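PDB 6Q64: endoglycosidase from Bacteroides thetaiotaomicron, which probably hydrolyses O-glycosidic bonds in complex N-glycans, as an endo-acting member of glycoside hydrolase family 18. Local coordinates for residues L42-Q46 with Y90-L94; F59-R63 with E123-G127; N79-K83 with E113-L118; L138-L142 with Y169-I173. The protein carries 1 engineered substitution. All blocks are in the same frame, centred on the assembly; numbering follows the deposited sequence.

Contact 1: L42-Q46 with Y90-L94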
# COMPACT_ATOMS: atom_id res chain seq x y z
N LEU A 42 7.95 0.87 -24.64
CA LEU A 42 7.04 0.47 -23.54
C LEU A 42 6.13 1.64 -23.24
O LEU A 42 4.90 1.44 -23.20
CB LEU A 42 7.81 0.02 -22.29
CG LEU A 42 8.52 -1.31 -22.45
CD1 LEU A 42 9.36 -1.62 -21.22
CD2 LEU A 42 7.55 -2.44 -22.76
N ILE A 43 6.69 2.83 -23.06
CA ILE A 43 5.86 3.97 -22.59
C ILE A 43 4.68 4.16 -23.56
O ILE A 43 3.70 4.74 -23.14
CB ILE A 43 6.71 5.23 -22.40
CG1 ILE A 43 5.92 6.30 -21.64
CG2 ILE A 43 7.21 5.74 -23.74
CD1 ILE A 43 6.78 7.41 -21.10
N GLU A 44 4.73 3.63 -24.79
CA GLU A 44 3.64 3.79 -25.80
C GLU A 44 2.71 2.55 -25.81
O GLU A 44 1.63 2.63 -26.42
CB GLU A 44 4.22 4.03 -27.22
CG GLU A 44 4.80 5.42 -27.46
CD GLU A 44 5.38 5.69 -28.86
OE1 GLU A 44 4.94 5.08 -29.85
OE2 GLU A 44 6.28 6.53 -28.96
N ALA A 45 3.10 1.44 -25.20
CA ALA A 45 2.39 0.13 -25.33
C ALA A 45 1.19 0.07 -24.36
O ALA A 45 1.29 0.63 -23.27
CB ALA A 45 3.36 -1.00 -25.10
N GLN A 46 0.08 -0.56 -24.76
CA GLN A 46 -1.22 -0.51 -24.03
C GLN A 46 -1.72 -1.90 -23.64
O GLN A 46 -2.49 -1.98 -22.68
CB GLN A 46 -2.29 0.16 -24.90
CG GLN A 46 -1.88 1.54 -25.41
CD GLN A 46 -1.40 2.48 -24.33
OE1 GLN A 46 -1.68 2.33 -23.14
NE2 GLN A 46 -0.64 3.48 -24.74
N TYR A 90 3.75 7.43 -14.63
CA TYR A 90 3.18 6.19 -15.20
C TYR A 90 3.32 5.01 -14.22
O TYR A 90 4.48 4.64 -13.81
CB TYR A 90 3.97 5.82 -16.45
CG TYR A 90 3.56 6.54 -17.71
CD1 TYR A 90 4.10 7.77 -18.03
CD2 TYR A 90 2.69 5.94 -18.61
CE1 TYR A 90 3.74 8.42 -19.20
CE2 TYR A 90 2.33 6.58 -19.79
CZ TYR A 90 2.85 7.82 -20.08
OH TYR A 90 2.46 8.43 -21.24
N LEU A 91 2.21 4.35 -13.88
CA LEU A 91 2.27 3.09 -13.09
C LEU A 91 3.08 2.06 -13.88
O LEU A 91 3.93 1.37 -13.26
CB LEU A 91 0.87 2.53 -12.83
CG LEU A 91 -0.03 3.38 -11.95
CD1 LEU A 91 -1.43 2.78 -11.93
CD2 LEU A 91 0.51 3.50 -10.53
N LYS A 92 2.86 2.00 -15.21
CA LYS A 92 3.38 0.90 -16.07
C LYS A 92 4.90 1.01 -16.24
O LYS A 92 5.53 0.03 -16.68
CB LYS A 92 2.63 0.86 -17.41
CG LYS A 92 2.87 2.03 -18.37
CD LYS A 92 2.50 1.69 -19.81
CE LYS A 92 2.47 2.92 -20.71
NZ LYS A 92 1.65 2.71 -21.93
N MSE A 93 5.47 2.16 -15.85
CA MSE A 93 6.90 2.40 -15.98
C MSE A 93 7.62 2.25 -14.64
O MSE A 93 8.82 2.51 -14.54
CB MSE A 93 7.18 3.82 -16.53
CG MSE A 93 6.78 4.05 -17.99
SE MSE A 93 7.28 2.60 -19.21
CE MSE A 93 5.80 1.46 -19.77
N LEU A 94 6.89 1.85 -13.60
CA LEU A 94 7.51 1.61 -12.31
C LEU A 94 8.45 0.43 -12.44
O LEU A 94 8.24 -0.43 -13.27
CB LEU A 94 6.41 1.28 -11.30
CG LEU A 94 5.58 2.45 -10.81
CD1 LEU A 94 4.35 1.94 -10.05
CD2 LEU A 94 6.44 3.35 -9.94

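Contact 2: F59-R63 with E123-G127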
# COMPACT_ATOMS: atom_id res chain seq x y z
N PHE A 59 7.12 -10.73 -19.33
CA PHE A 59 6.17 -10.18 -18.32
C PHE A 59 5.32 -11.32 -17.76
O PHE A 59 4.68 -11.11 -16.74
CB PHE A 59 5.28 -9.07 -18.90
CG PHE A 59 5.95 -7.74 -19.10
CD1 PHE A 59 6.43 -7.01 -18.03
CD2 PHE A 59 6.05 -7.17 -20.36
CE1 PHE A 59 7.02 -5.78 -18.21
CE2 PHE A 59 6.63 -5.93 -20.54
CZ PHE A 59 7.13 -5.23 -19.46
N ALA A 60 5.28 -12.48 -18.43
CA ALA A 60 4.60 -13.71 -17.95
C ALA A 60 5.33 -14.22 -16.71
O ALA A 60 4.65 -14.57 -15.73
CB ALA A 60 4.54 -14.75 -19.04
N GLN A 61 6.67 -14.23 -16.73
CA GLN A 61 7.48 -14.61 -15.56
C GLN A 61 7.30 -13.56 -14.47
O GLN A 61 7.32 -13.94 -13.29
CB GLN A 61 8.96 -14.69 -15.88
CG GLN A 61 9.21 -15.33 -17.22
CD GLN A 61 9.70 -16.74 -17.06
OE1 GLN A 61 9.23 -17.48 -16.19
NE2 GLN A 61 10.66 -17.11 -17.92
N ILE A 62 7.15 -12.29 -14.83
CA ILE A 62 6.96 -11.23 -13.80
C ILE A 62 5.63 -11.52 -13.11
O ILE A 62 5.60 -11.51 -11.88
CB ILE A 62 7.03 -9.81 -14.38
CG1 ILE A 62 8.41 -9.53 -14.97
CG2 ILE A 62 6.69 -8.77 -13.32
CD1 ILE A 62 9.54 -9.82 -14.01
N ARG A 63 4.60 -11.80 -13.90
CA ARG A 63 3.24 -12.10 -13.42
C ARG A 63 3.28 -13.34 -12.50
O ARG A 63 2.56 -13.31 -11.49
CB ARG A 63 2.28 -12.26 -14.60
CG ARG A 63 1.43 -11.02 -14.88
CD ARG A 63 0.38 -11.29 -15.96
NE ARG A 63 0.89 -10.93 -17.28
CZ ARG A 63 1.21 -11.77 -18.25
NH1 ARG A 63 1.00 -13.07 -18.14
NH2 ARG A 63 1.72 -11.29 -19.37
N GLU A 123 -2.83 -5.97 -16.24
CA GLU A 123 -3.00 -7.18 -17.10
C GLU A 123 -1.65 -7.76 -17.58
O GLU A 123 -1.58 -8.98 -17.85
CB GLU A 123 -3.81 -6.80 -18.33
CG GLU A 123 -5.31 -6.71 -18.09
CD GLU A 123 -6.17 -6.77 -19.35
OE1 GLU A 123 -7.40 -6.90 -19.22
OE2 GLU A 123 -5.60 -6.70 -20.47
N VAL A 124 -0.64 -6.92 -17.76
CA VAL A 124 0.65 -7.32 -18.39
C VAL A 124 1.68 -7.44 -17.27
O VAL A 124 2.26 -8.51 -17.13
CB VAL A 124 1.10 -6.32 -19.48
CG1 VAL A 124 2.53 -6.55 -19.90
CG2 VAL A 124 0.19 -6.36 -20.68
N LYS A 125 1.92 -6.35 -16.55
CA LYS A 125 2.63 -6.40 -15.26
C LYS A 125 1.62 -7.04 -14.30
O LYS A 125 0.42 -6.98 -14.61
CB LYS A 125 3.02 -4.97 -14.89
CG LYS A 125 3.95 -4.31 -15.89
CD LYS A 125 4.58 -3.03 -15.39
CE LYS A 125 6.09 -3.03 -15.53
NZ LYS A 125 6.69 -2.03 -14.63
N GLY A 126 2.00 -7.63 -13.20
CA GLY A 126 0.91 -8.22 -12.38
C GLY A 126 0.38 -7.24 -11.36
O GLY A 126 0.10 -7.67 -10.21
N GLY A 127 0.33 -5.96 -11.70
CA GLY A 127 0.37 -4.88 -10.69
C GLY A 127 -1.00 -4.56 -10.15
O GLY A 127 -2.01 -4.91 -10.83

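Contact 3: N79-K83 with E113-L118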
# COMPACT_ATOMS: atom_id res chain seq x y z
N ASN A 79 1.33 12.19 -8.06
CA ASN A 79 1.39 12.86 -9.39
C ASN A 79 1.18 11.81 -10.48
O ASN A 79 1.96 11.78 -11.45
CB ASN A 79 2.72 13.61 -9.66
CG ASN A 79 3.17 14.53 -8.54
OD1 ASN A 79 3.91 14.13 -7.62
ND2 ASN A 79 2.77 15.79 -8.64
N TRP A 80 0.19 10.95 -10.30
CA TRP A 80 -0.09 9.88 -11.29
C TRP A 80 -0.95 10.43 -12.44
O TRP A 80 -2.16 10.63 -12.21
CB TRP A 80 -0.75 8.68 -10.63
CG TRP A 80 -1.21 7.70 -11.66
CD1 TRP A 80 -0.50 7.25 -12.73
CD2 TRP A 80 -2.51 7.09 -11.75
NE1 TRP A 80 -1.25 6.37 -13.47
CE2 TRP A 80 -2.48 6.24 -12.89
CE3 TRP A 80 -3.68 7.15 -10.98
CZ2 TRP A 80 -3.58 5.47 -13.26
CZ3 TRP A 80 -4.76 6.38 -11.34
CH2 TRP A 80 -4.70 5.55 -12.47
N THR A 81 -0.38 10.62 -13.63
CA THR A 81 -1.07 11.25 -14.79
C THR A 81 -1.15 10.31 -16.00
O THR A 81 -2.15 10.41 -16.73
CB THR A 81 -0.43 12.58 -15.20
OG1 THR A 81 0.71 12.32 -16.02
CG2 THR A 81 -0.09 13.46 -14.02
N GLY A 82 -0.14 9.48 -16.24
CA GLY A 82 -0.06 8.65 -17.46
C GLY A 82 0.02 9.47 -18.75
O GLY A 82 -0.47 8.95 -19.77
N LYS A 83 0.63 10.66 -18.71
CA LYS A 83 0.42 11.72 -19.74
C LYS A 83 1.52 11.70 -20.80
O LYS A 83 1.28 12.22 -21.91
CB LYS A 83 0.33 13.12 -19.12
CG LYS A 83 -1.02 13.47 -18.49
CD LYS A 83 -2.23 13.17 -19.35
CE LYS A 83 -2.38 14.15 -20.47
NZ LYS A 83 -3.37 15.20 -20.13
N GLU A 113 -6.13 8.20 -20.28
CA GLU A 113 -4.67 7.90 -20.25
C GLU A 113 -4.30 7.27 -18.89
O GLU A 113 -3.37 6.43 -18.84
CB GLU A 113 -3.83 9.16 -20.56
CG GLU A 113 -4.21 9.89 -21.85
CD GLU A 113 -5.25 11.00 -21.74
OE1 GLU A 113 -6.19 11.01 -22.56
OE2 GLU A 113 -5.13 11.86 -20.84
N GLN A 114 -4.96 7.69 -17.80
CA GLN A 114 -4.90 7.00 -16.49
C GLN A 114 -5.52 5.60 -16.64
O GLN A 114 -4.86 4.62 -16.26
CB GLN A 114 -5.64 7.79 -15.41
CG GLN A 114 -4.72 8.68 -14.58
CD GLN A 114 -5.44 9.83 -13.92
OE1 GLN A 114 -6.59 10.15 -14.24
NE2 GLN A 114 -4.75 10.46 -12.98
N LYS A 115 -6.74 5.51 -17.17
CA LYS A 115 -7.45 4.21 -17.31
C LYS A 115 -6.54 3.20 -18.03
O LYS A 115 -6.52 2.02 -17.58
CB LYS A 115 -8.80 4.41 -17.98
CG LYS A 115 -9.82 5.16 -17.13
CD LYS A 115 -11.21 5.24 -17.74
CE LYS A 115 -11.81 6.62 -17.65
NZ LYS A 115 -13.20 6.61 -18.15
N ALA A 116 -5.79 3.64 -19.07
CA ALA A 116 -4.98 2.79 -19.99
C ALA A 116 -3.67 2.32 -19.35
O ALA A 116 -3.25 1.18 -19.63
CB ALA A 116 -4.68 3.53 -21.26
N ASP A 117 -3.01 3.23 -18.62
CA ASP A 117 -1.78 3.01 -17.82
C ASP A 117 -2.09 1.86 -16.85
O ASP A 117 -1.45 0.81 -16.91
CB ASP A 117 -1.38 4.29 -17.07
CG ASP A 117 -0.01 4.20 -16.36
OD1 ASP A 117 0.77 3.29 -16.72
OD2 ASP A 117 0.27 5.03 -15.43
N LEU A 118 -3.13 2.07 -16.04
CA LEU A 118 -3.67 1.08 -15.08
C LEU A 118 -3.96 -0.24 -15.79
O LEU A 118 -3.59 -1.29 -15.23
CB LEU A 118 -4.92 1.67 -14.44
CG LEU A 118 -5.61 0.76 -13.43
CD1 LEU A 118 -4.70 0.54 -12.24
CD2 LEU A 118 -6.95 1.34 -12.98

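Contact 4: L138-L142 with Y169-I173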
# COMPACT_ATOMS: atom_id res chain seq x y z
N LEU A 138 -16.97 9.46 9.74
CA LEU A 138 -17.86 8.58 8.95
C LEU A 138 -17.87 9.05 7.50
O LEU A 138 -17.40 8.31 6.63
CB LEU A 138 -19.27 8.60 9.55
CG LEU A 138 -20.38 8.04 8.66
CD1 LEU A 138 -20.02 6.69 8.07
CD2 LEU A 138 -21.69 7.94 9.42
N GLY A 139 -18.38 10.25 7.25
CA GLY A 139 -18.25 10.88 5.93
C GLY A 139 -16.87 11.46 5.76
O GLY A 139 -16.53 12.41 6.51
N ASP A 140 -16.07 10.91 4.85
CA ASP A 140 -14.71 11.43 4.60
C ASP A 140 -14.38 11.23 3.12
O ASP A 140 -14.24 10.07 2.73
CB ASP A 140 -13.68 10.79 5.54
CG ASP A 140 -13.23 11.68 6.70
OD1 ASP A 140 -13.92 12.66 7.01
OD2 ASP A 140 -12.19 11.37 7.30
N GLN A 141 -14.33 12.33 2.35
CA GLN A 141 -13.86 12.35 0.94
C GLN A 141 -14.91 11.77 0.00
O GLN A 141 -14.60 11.67 -1.18
CB GLN A 141 -12.57 11.54 0.72
CG GLN A 141 -11.40 11.96 1.60
CD GLN A 141 -10.79 13.26 1.13
OE1 GLN A 141 -9.97 13.29 0.21
NE2 GLN A 141 -11.21 14.36 1.75
N LEU A 142 -16.07 11.33 0.49
CA LEU A 142 -17.18 10.92 -0.41
C LEU A 142 -18.41 11.75 -0.08
O LEU A 142 -19.51 11.44 -0.59
CB LEU A 142 -17.48 9.42 -0.26
CG LEU A 142 -16.43 8.44 -0.79
CD1 LEU A 142 -16.96 7.01 -0.69
CD2 LEU A 142 -16.03 8.74 -2.23
N TYR A 169 -21.42 4.09 3.60
CA TYR A 169 -20.14 4.81 3.35
C TYR A 169 -19.08 3.88 2.78
O TYR A 169 -18.28 4.30 1.93
CB TYR A 169 -19.55 5.39 4.64
CG TYR A 169 -18.20 6.03 4.45
CD1 TYR A 169 -18.01 7.03 3.51
CD2 TYR A 169 -17.10 5.67 5.22
CE1 TYR A 169 -16.79 7.64 3.32
CE2 TYR A 169 -15.87 6.29 5.06
CZ TYR A 169 -15.70 7.27 4.09
OH TYR A 169 -14.51 7.90 3.89
N ALA A 170 -19.02 2.67 3.29
CA ALA A 170 -18.12 1.61 2.80
C ALA A 170 -18.56 1.13 1.42
O ALA A 170 -17.70 0.89 0.57
CB ALA A 170 -18.10 0.47 3.78
N ASN A 171 -19.86 0.96 1.21
CA ASN A 171 -20.36 0.39 -0.06
C ASN A 171 -20.04 1.37 -1.18
O ASN A 171 -19.93 0.91 -2.35
CB ASN A 171 -21.85 0.03 0.02
CG ASN A 171 -22.09 -1.40 0.47
OD1 ASN A 171 -21.40 -2.33 0.04
ND2 ASN A 171 -23.03 -1.57 1.38
N ALA A 172 -19.92 2.66 -0.83
CA ALA A 172 -19.67 3.79 -1.76
C ALA A 172 -18.20 3.78 -2.12
O ALA A 172 -17.86 4.02 -3.29
CB ALA A 172 -20.04 5.11 -1.13
N ILE A 173 -17.35 3.50 -1.15
CA ILE A 173 -15.91 3.31 -1.42
C ILE A 173 -15.80 2.21 -2.48
O ILE A 173 -15.23 2.50 -3.53
CB ILE A 173 -15.17 3.01 -0.12
CG1 ILE A 173 -15.33 4.18 0.86
CG2 ILE A 173 -13.71 2.68 -0.42
CD1 ILE A 173 -14.28 4.26 1.95

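Contact 1: L42-Q46 with Y90-L94
Leu42 meets the selenomethionine at Met93 through the latter's methyl: CE of Met93 lies 3.5 Å from CB of Leu42 and packs against the carbonyl carbon of the same residue. The Met93 chain folds at chi2 and chi3, which turns CE toward the backbone of Leu42. Ile43 works in two directions. Its CB faces SE of Met93 at 4.2 Å, while its CG1 branch, anti to the backbone N (chi1 -167°), extends over one face of the Tyr90 ring. There CG1 of Ile43 sits 4.0 Å from the Tyr90 ring centroid and 18° off the normal, a CH-pi contact displaced toward the rim. Beyond it, CD1 of Ile43 approaches CE1 of Tyr90 at 3.7 Å. The carbonyl of Ile43 also accepts a hydrogen bond from Lys92 NZ, 3.1 Å from O, with the ammonium above the carbonyl plane. Ala45 O accepts a second, modelled at 2.5 Å from Lys92 NZ, a length to be taken with caution. Gln46, bent at chi2, lays its amide beside Lys92 NZ without a clear hydrogen bond, OE1 at 3.6 Å and NE2 much the same. With a cation-pi contact from Phe120, the ammonium sits among the Ile43 and Ala45 carbonyl oxygens and an aromatic ring. A lysine grips the carbonyls of a turn, fastening the chain ahead of helix 53-65 to the loop connecting strands 72-76 and 100-102 of the family 18 TIM barrel.

Contact 2: F59-R63 with E123-G127
Arg63 supplies the hydrogen bond of this contact, from NE to the carbonyl O of Val124 at 2.8 Å. The N-H...O angle of 141° is moderate, and the donor stands above the Val124 carbonyl plane. A turn at chi3 (-93°) swings the guanidinium back along its own helix, where one of its faces lies over Phe59 O and Ala60 N. The carbonyl of Glu123 is also near, 3.2 Å from Arg63 NE, but its angle is too poor for a bond. Further out, NH2 forms a salt bridge with Glu48, giving the flat group a second hold. A methionine in place of Arg63 would probably leave the Val124 carbonyl without this donor and the Glu48 carboxylate without its ionic mate.

The pairing joins helix 53-65, which precedes the first strand of the TIM barrel, to the alpha-beta loop that leads from helix 112-123 into strand 128-135.

Apolar packing is centred on Phe59. Its CD2 lies 3.6 Å from CG1 of Val124, the methyl placed anti to the backbone N (chi1 168°), and the two side chains approach obliquely. CE of Lys125 comes within 4.0 Å of CE1 of Phe59; the ammonium beyond belongs to a salt bridge with Asp96 and a bond to Lys92 O.

Backbone proximity is greatest at Gly126, whose CA is 4.6 Å from CA of Arg63. A CB at Gly126 would point toward the helix, and in its absence the Arg63 methylene CG packs 3.8 Å from the glycine CA.

Contact 3: N79-K83 with E113-L118
Helix 112-123 of the TIM barrel receives Trp80, from the loop that follows the first barrel strand, against Gln114 on one face and Asp117 at the edge. CG of Gln114 lies over one face of the six-membered ring, 3.6 Å from its centroid and 9° off the normal, a CH-pi contact. The same side chain reaches on past the ring to give NE2 to the Trp80 carbonyl O at 2.7 Å, with the acceptor near the amide plane. At the ring edge, Trp80 NE1 donates almost in the indole plane to the anti side of Asp117 OD2, 2.8 Å away (156°). A phenylalanine here has no ring N-H, and Asp117 would probably keep its backbone partners but lose its link to the 79-83 segment. Gly82, with positive phi (62°), passes close to the helix; a CB there would clash with Glu113 O. Farther along the loop, NZ of Lys83 and OE2 of Glu113 form a long salt bridge of 3.8 Å. Asp117 also takes the backbone N-H groups of Leu91 (OD2) and Lys92 (OD1), while Trp80 touches the Leu91 side chain, so helix 112-123 holds two parts of the loop connecting strand 72-76 to strand 100-102.

Contact 4: L138-L142 with Y169-I173
Tyr169 turns its CG anti to the backbone N (chi1 175°), carrying the phenol off helix 162-179 and against the backbone of residues 138-140; Leu142, with CG beside its backbone N (chi1 -70°), points its isobutyl group at the same helix. The Tyr169 ring meets the loop by face and by edge. The carbonyl oxygen of Leu138 points onto one face close to its centre, O 3.0 Å from CE2 of Tyr169, with the carbonyl carbon behind it. Ile173 CD1, a turn along the helix, covers the opposite face. At the edge, in the ring plane, Tyr169 OH donates to Asp140 O; the modelled length of 2.5 Å is doubtfully short, and Trp133 NE1 adds a weak bond to that hydroxyl. The phenol is thus held both in plane and across its faces. Leu138 CD1 packs on Tyr169 CB at 3.7 Å, the two side chains running antiparallel alongside each other. Leu142 carries the other apolar patch: its CD1 is 3.6 Å from CB of Ala172 and equally near CG1 of Ile173, whose side chain is set roughly perpendicular to it. CB of Leu142 borders the ring near its plane, 4.1 Å from CE1 of Tyr169. The loop follows barrel strand 128-135, and helix 149-155 closes over the packing: Trp153 meets Tyr169 edge-to-face and also touches Leu138, Leu142 and Ala172.

In the fold
Contacts 1, 2 and 3 form one connected region on the same side of the chain's centre. Contacts 1 and 3, with centres 9 Å apart, share Asp117, whose OD2 is 2.6 Å from Leu91 N and whose OD1 is 2.9 Å from Lys92 N. Contacts 1 and 2 pack together where Lys125 NZ lies 2.6 Å from Leu94 O. Contacts 2 and 3 do not touch, their nearest atoms being about 5 Å apart. Contact 4 stands apart, its centre 24 Å from that of contact 3. Its helix 162-179 leads into strand 184-189, which spans most of the family 18 DxxDxDxE signature; just past it, the glutamate that is the acid in family 18, and probably here, is engineered to glutamine.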